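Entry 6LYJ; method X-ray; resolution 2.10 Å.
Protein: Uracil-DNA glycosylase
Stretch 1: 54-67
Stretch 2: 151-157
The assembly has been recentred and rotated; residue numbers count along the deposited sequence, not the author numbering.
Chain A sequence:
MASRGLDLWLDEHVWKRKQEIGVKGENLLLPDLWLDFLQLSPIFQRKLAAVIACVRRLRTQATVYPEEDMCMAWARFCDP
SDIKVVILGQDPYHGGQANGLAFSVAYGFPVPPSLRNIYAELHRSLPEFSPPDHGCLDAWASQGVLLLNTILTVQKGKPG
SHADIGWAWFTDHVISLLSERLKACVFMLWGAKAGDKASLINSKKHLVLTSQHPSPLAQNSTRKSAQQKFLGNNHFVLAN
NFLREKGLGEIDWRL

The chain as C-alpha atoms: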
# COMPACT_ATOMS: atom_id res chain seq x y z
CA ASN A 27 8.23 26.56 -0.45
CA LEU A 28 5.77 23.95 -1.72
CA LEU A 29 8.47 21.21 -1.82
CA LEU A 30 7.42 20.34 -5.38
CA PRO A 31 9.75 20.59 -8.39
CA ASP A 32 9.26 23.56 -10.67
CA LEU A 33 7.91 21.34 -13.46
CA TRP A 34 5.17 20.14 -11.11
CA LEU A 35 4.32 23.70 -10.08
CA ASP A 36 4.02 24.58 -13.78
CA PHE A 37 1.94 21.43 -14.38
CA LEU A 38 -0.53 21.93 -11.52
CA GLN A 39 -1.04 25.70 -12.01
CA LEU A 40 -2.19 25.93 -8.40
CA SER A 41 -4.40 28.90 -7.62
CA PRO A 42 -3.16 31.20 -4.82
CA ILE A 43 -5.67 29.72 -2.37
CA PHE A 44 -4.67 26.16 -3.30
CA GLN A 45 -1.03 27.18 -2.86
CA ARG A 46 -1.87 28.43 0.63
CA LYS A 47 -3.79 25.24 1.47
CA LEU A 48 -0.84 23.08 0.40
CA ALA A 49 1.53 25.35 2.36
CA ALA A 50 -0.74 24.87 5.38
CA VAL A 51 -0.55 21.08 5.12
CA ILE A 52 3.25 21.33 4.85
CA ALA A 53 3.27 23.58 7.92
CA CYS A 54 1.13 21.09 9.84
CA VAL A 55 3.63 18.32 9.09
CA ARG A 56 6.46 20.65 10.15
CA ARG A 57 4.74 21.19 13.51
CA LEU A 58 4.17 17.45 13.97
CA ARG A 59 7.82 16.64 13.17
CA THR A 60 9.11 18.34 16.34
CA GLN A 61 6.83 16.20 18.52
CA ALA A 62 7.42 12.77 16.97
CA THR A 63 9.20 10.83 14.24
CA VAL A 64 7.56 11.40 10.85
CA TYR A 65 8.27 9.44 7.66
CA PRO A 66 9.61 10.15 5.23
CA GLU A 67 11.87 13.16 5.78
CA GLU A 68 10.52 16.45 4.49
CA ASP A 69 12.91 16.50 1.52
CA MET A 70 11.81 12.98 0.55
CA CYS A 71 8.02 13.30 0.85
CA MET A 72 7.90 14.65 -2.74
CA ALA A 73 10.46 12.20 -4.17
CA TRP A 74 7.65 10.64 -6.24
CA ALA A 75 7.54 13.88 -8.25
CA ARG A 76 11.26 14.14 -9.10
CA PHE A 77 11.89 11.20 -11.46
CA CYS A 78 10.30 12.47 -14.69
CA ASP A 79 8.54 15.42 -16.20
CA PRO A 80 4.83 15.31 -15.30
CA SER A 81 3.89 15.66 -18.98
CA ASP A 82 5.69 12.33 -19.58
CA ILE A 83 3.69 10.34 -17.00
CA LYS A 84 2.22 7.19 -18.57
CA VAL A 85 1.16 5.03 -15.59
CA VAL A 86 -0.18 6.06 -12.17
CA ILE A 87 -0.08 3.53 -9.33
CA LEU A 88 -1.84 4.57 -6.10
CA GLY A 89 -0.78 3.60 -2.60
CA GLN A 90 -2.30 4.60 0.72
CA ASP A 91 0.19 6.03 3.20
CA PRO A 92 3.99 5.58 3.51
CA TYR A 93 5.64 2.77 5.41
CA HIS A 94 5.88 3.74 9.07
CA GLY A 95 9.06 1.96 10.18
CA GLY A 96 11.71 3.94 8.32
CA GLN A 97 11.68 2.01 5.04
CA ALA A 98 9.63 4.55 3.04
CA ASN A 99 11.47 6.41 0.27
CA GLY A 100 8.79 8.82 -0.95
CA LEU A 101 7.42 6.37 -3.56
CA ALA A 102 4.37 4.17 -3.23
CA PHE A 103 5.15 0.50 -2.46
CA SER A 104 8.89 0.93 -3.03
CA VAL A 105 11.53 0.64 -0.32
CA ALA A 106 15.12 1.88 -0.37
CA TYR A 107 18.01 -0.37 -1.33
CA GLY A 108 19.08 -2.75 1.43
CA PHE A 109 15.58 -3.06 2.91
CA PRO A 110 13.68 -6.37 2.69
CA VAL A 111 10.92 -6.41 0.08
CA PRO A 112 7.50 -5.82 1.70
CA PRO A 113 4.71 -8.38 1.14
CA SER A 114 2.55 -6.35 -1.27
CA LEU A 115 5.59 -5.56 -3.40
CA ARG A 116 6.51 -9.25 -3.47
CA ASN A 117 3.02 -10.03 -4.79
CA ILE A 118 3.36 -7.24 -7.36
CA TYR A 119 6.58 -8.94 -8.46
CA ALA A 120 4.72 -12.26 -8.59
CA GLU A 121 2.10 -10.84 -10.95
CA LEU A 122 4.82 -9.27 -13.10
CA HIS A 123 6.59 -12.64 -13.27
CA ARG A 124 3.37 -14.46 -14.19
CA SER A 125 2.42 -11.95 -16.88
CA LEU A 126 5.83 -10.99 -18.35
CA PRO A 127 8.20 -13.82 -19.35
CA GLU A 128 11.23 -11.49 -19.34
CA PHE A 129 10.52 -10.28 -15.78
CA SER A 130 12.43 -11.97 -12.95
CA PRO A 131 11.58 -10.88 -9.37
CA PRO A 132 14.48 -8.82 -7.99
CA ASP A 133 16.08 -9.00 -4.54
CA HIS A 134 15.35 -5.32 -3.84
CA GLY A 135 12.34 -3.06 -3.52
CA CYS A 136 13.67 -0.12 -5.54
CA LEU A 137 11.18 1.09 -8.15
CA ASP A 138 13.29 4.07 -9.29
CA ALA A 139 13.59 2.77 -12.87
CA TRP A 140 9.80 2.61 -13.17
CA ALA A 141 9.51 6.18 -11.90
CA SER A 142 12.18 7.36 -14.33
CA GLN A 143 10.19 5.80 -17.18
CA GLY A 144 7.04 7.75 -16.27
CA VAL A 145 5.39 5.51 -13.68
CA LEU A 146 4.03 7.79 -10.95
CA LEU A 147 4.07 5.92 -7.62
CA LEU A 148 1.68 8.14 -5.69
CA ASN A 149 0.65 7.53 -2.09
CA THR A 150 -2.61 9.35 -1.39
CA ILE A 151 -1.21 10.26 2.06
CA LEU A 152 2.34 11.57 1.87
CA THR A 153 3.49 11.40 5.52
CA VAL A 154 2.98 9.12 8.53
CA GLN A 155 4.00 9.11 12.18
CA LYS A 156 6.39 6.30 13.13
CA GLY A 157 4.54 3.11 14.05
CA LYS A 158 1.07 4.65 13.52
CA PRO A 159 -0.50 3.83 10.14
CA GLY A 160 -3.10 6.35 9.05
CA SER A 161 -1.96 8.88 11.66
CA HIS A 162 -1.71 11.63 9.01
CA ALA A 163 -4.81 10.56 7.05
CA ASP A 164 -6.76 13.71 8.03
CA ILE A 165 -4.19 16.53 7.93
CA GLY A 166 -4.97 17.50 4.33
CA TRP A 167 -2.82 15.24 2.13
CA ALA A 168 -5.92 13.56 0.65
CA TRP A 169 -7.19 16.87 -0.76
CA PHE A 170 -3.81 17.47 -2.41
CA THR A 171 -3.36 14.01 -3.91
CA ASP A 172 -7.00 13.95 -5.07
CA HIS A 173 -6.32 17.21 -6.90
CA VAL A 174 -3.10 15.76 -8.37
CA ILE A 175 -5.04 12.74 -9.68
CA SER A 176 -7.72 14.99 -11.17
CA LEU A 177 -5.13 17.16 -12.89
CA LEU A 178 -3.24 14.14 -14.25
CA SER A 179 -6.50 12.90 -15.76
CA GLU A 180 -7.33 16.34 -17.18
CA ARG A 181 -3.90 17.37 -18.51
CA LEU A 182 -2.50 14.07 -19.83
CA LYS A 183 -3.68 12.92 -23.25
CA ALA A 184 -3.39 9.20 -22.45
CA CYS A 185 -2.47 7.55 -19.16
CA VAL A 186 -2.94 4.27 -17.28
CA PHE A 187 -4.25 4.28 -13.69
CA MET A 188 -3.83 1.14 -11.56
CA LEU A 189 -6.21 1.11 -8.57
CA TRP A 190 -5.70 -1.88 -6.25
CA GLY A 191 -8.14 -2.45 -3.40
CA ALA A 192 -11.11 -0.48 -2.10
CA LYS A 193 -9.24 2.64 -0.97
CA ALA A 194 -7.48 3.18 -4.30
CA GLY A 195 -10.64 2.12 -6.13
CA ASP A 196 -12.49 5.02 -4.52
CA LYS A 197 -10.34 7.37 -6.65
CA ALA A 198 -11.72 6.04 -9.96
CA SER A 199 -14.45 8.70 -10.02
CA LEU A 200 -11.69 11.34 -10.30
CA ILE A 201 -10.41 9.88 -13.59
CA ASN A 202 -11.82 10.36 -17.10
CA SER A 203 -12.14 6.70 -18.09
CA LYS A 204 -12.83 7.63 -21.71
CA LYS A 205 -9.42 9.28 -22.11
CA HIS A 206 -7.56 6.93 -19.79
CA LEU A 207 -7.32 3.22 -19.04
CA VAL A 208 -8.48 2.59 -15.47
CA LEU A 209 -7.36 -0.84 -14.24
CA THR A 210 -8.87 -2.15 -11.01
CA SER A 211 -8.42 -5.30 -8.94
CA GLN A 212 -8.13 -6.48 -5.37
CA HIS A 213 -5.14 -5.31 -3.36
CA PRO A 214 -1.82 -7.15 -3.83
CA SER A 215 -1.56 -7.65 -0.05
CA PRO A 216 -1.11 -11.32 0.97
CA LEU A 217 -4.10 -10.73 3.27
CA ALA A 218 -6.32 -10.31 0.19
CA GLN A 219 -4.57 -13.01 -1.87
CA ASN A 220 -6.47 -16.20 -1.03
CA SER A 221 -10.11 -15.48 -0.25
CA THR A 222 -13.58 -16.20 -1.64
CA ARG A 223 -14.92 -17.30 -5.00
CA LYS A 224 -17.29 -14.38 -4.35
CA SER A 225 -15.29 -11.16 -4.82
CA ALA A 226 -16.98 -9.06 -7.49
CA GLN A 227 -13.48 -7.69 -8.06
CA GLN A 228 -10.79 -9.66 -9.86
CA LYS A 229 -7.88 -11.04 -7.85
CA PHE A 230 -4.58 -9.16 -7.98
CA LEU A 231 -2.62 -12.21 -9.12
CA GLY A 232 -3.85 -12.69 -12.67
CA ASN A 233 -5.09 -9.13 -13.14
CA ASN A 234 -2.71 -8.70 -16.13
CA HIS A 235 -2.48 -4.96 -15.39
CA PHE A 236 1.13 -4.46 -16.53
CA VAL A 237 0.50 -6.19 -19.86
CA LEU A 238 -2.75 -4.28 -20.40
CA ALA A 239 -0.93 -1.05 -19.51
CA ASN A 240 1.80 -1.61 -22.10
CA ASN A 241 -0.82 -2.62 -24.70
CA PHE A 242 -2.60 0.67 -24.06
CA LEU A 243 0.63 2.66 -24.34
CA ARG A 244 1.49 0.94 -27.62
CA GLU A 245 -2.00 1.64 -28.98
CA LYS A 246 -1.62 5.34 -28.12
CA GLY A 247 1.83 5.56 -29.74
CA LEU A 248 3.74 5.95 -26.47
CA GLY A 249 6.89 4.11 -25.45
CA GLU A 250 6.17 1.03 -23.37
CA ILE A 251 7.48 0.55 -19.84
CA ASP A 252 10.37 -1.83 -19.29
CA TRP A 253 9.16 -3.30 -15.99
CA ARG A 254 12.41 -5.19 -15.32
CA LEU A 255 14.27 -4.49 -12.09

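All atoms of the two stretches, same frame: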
# COMPACT_ATOMS: atom_id res chain seq x y z
N CYS A 54 1.63 22.04 8.86
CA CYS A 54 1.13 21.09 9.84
C CYS A 54 2.13 19.96 10.06
O CYS A 54 2.43 19.58 11.20
CB CYS A 54 -0.22 20.52 9.39
SG CYS A 54 -0.91 19.26 10.49
N VAL A 55 2.64 19.39 8.96
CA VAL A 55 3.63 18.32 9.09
C VAL A 55 4.88 18.84 9.79
O VAL A 55 5.49 18.13 10.61
CB VAL A 55 3.97 17.72 7.71
CG1 VAL A 55 5.03 16.64 7.84
CG2 VAL A 55 2.72 17.15 7.05
N ARG A 56 5.30 20.07 9.48
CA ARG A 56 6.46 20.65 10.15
C ARG A 56 6.24 20.76 11.66
O ARG A 56 7.17 20.52 12.44
CB ARG A 56 6.80 22.02 9.56
CG ARG A 56 7.48 21.96 8.21
CD ARG A 56 8.12 23.28 7.85
NE ARG A 56 8.71 23.25 6.51
CZ ARG A 56 8.37 24.08 5.53
NH1 ARG A 56 7.45 25.02 5.74
NH2 ARG A 56 8.95 23.98 4.35
N ARG A 57 5.04 21.14 12.08
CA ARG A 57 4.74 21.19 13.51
C ARG A 57 4.78 19.80 14.12
O ARG A 57 5.32 19.60 15.22
CB ARG A 57 3.38 21.83 13.77
CG ARG A 57 3.30 23.32 13.47
CD ARG A 57 2.00 23.92 14.01
NE ARG A 57 0.81 23.20 13.56
CZ ARG A 57 0.18 23.43 12.41
NH1 ARG A 57 0.63 24.35 11.57
NH2 ARG A 57 -0.90 22.72 12.09
N LEU A 58 4.21 18.81 13.43
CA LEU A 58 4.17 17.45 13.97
C LEU A 58 5.56 16.83 14.05
O LEU A 58 5.80 15.97 14.90
CB LEU A 58 3.25 16.58 13.12
CG LEU A 58 1.77 16.98 13.12
CD1 LEU A 58 1.02 16.27 12.00
CD2 LEU A 58 1.14 16.66 14.47
N ARG A 59 6.49 17.26 13.19
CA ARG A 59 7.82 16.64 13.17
C ARG A 59 8.63 16.93 14.43
O ARG A 59 9.52 16.14 14.77
CB ARG A 59 8.60 17.11 11.94
CG ARG A 59 8.46 16.20 10.74
CD ARG A 59 9.42 16.60 9.64
NE ARG A 59 8.86 16.30 8.33
CZ ARG A 59 8.91 15.10 7.76
NH1 ARG A 59 9.51 14.09 8.37
NH2 ARG A 59 8.37 14.91 6.57
N THR A 60 8.37 18.04 15.11
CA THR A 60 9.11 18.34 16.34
C THR A 60 8.59 17.57 17.54
O THR A 60 9.28 17.51 18.56
CB THR A 60 9.07 19.84 16.65
OG1 THR A 60 7.74 20.22 17.01
CG2 THR A 60 9.51 20.65 15.44
N GLN A 61 7.40 16.97 17.43
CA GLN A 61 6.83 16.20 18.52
C GLN A 61 7.03 14.70 18.38
O GLN A 61 6.95 13.98 19.39
CB GLN A 61 5.34 16.52 18.65
CG GLN A 61 5.07 18.01 18.85
CD GLN A 61 3.64 18.41 18.55
OE1 GLN A 61 2.87 17.63 18.00
NE2 GLN A 61 3.29 19.64 18.92
N ALA A 62 7.32 14.20 17.18
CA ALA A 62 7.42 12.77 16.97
C ALA A 62 8.17 12.51 15.67
O ALA A 62 8.38 13.41 14.85
CB ALA A 62 6.04 12.11 16.94
N THR A 63 8.55 11.25 15.48
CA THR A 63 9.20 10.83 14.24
C THR A 63 8.17 10.72 13.13
O THR A 63 7.14 10.05 13.28
CB THR A 63 9.90 9.48 14.42
OG1 THR A 63 10.73 9.52 15.59
CG2 THR A 63 10.76 9.16 13.21
N VAL A 64 8.45 11.38 12.00
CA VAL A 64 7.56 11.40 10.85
C VAL A 64 8.32 10.89 9.63
O VAL A 64 9.47 11.28 9.40
CB VAL A 64 7.01 12.82 10.59
CG1 VAL A 64 6.17 12.86 9.32
CG2 VAL A 64 6.20 13.31 11.79
N TYR A 65 7.68 10.01 8.86
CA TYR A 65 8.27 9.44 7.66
C TYR A 65 7.47 9.84 6.42
O TYR A 65 6.25 9.97 6.49
CB TYR A 65 8.32 7.90 7.74
CG TYR A 65 9.15 7.34 8.87
CD1 TYR A 65 10.49 7.68 9.01
CD2 TYR A 65 8.59 6.47 9.80
CE1 TYR A 65 11.25 7.16 10.04
CE2 TYR A 65 9.34 5.95 10.83
CZ TYR A 65 10.67 6.30 10.95
OH TYR A 65 11.42 5.78 11.98
N PRO A 66 8.14 10.08 5.29
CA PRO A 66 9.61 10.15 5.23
C PRO A 66 10.09 11.52 5.70
O PRO A 66 9.28 12.29 6.23
CB PRO A 66 9.92 9.91 3.75
CG PRO A 66 8.69 10.34 3.03
CD PRO A 66 7.52 10.16 3.95
N GLU A 67 11.38 11.81 5.53
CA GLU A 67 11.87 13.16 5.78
C GLU A 67 11.19 14.15 4.85
O GLU A 67 10.67 13.79 3.79
CB GLU A 67 13.39 13.22 5.60
CG GLU A 67 14.16 12.53 6.71
CD GLU A 67 14.01 13.24 8.04
OE1 GLU A 67 14.38 14.43 8.13
OE2 GLU A 67 13.50 12.61 9.00
N ILE A 151 -1.68 9.57 0.86
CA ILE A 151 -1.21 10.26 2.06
C ILE A 151 0.31 10.26 2.03
O ILE A 151 0.93 9.20 1.86
CB ILE A 151 -1.74 9.59 3.34
CG1 ILE A 151 -3.26 9.41 3.29
CG2 ILE A 151 -1.34 10.39 4.58
CD1 ILE A 151 -4.02 10.70 3.06
N LEU A 152 0.92 11.43 2.18
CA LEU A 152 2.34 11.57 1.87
C LEU A 152 3.24 11.49 3.10
O LEU A 152 4.46 11.39 2.94
CB LEU A 152 2.61 12.88 1.12
CG LEU A 152 2.01 12.96 -0.28
CD1 LEU A 152 2.29 14.29 -0.95
CD2 LEU A 152 2.50 11.81 -1.14
N THR A 153 2.69 11.54 4.31
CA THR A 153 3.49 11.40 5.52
C THR A 153 2.78 10.45 6.49
O THR A 153 1.60 10.13 6.33
CB THR A 153 3.75 12.76 6.19
OG1 THR A 153 2.51 13.43 6.42
CG2 THR A 153 4.64 13.63 5.31
N VAL A 154 3.53 9.99 7.49
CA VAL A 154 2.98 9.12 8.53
C VAL A 154 3.87 9.23 9.76
O VAL A 154 5.09 9.35 9.65
CB VAL A 154 2.85 7.66 8.02
CG1 VAL A 154 4.22 7.05 7.74
CG2 VAL A 154 2.06 6.81 9.02
N GLN A 155 3.24 9.18 10.94
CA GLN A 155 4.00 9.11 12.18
C GLN A 155 4.52 7.69 12.38
O GLN A 155 3.83 6.71 12.08
CB GLN A 155 3.15 9.54 13.37
CG GLN A 155 3.92 9.61 14.69
CD GLN A 155 3.05 9.98 15.88
OE1 GLN A 155 2.11 10.77 15.77
NE2 GLN A 155 3.38 9.42 17.04
N LYS A 156 5.76 7.59 12.87
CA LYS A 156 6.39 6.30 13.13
C LYS A 156 5.47 5.36 13.90
O LYS A 156 4.92 5.73 14.95
CB LYS A 156 7.69 6.51 13.90
CG LYS A 156 8.28 5.24 14.49
CD LYS A 156 9.51 5.55 15.33
CE LYS A 156 10.01 4.32 16.07
NZ LYS A 156 11.05 4.67 17.08
N GLY A 157 5.30 4.15 13.38
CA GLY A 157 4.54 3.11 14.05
C GLY A 157 3.04 3.29 14.06
O GLY A 157 2.35 2.45 14.65

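A two-residue antiparallel ladder that ends at a cis peptide bond, the one preceding Pro66, brings together residues at least 86 positions apart in sequence in this uracil-DNA glycosylase and illustrates how a short antiparallel pairing alternates hydrogen-bonded and non-hydrogen-bonded positions. Val64 and Tyr65 run against Gln155 and Val154. Tyr65 and Val154 form the hydrogen-bonded pair: Tyr65 N donates to Val154 O (2.8 Å) almost linearly, whereas Val154 N reaches Tyr65 O (2.9 Å) at a more bent 140°. Two residues along, Lys156 N donates to Thr63 O (2.9 Å), so two bonded positions bracket the Val64–Gln155 pair. That pair makes no backbone hydrogen bonds to each other and can approach to 4.4 Å between Val64 CA and Gln155 CA; the polarized CA-H of Val64 instead faces Val154 O, with Val64 CA 3.4 Å from that oxygen.

Side chains alternate accordingly. Tyr65 and Val154 share one face, with Tyr65 CB 4.2 Å from Val154 CG1, and the tyrosine ring extends to Lys156, where Tyr65 CE2 lies 3.5 Å from Lys156 CB. Beyond the ladder, Val55 of the helix packs on Thr153 (Val55 CG2 to Thr153 OG1, 3.8 Å). Arg59 braces the turn within its own stretch, its NH1 and NH2 each donating to Pro66 O at 2.8 Å.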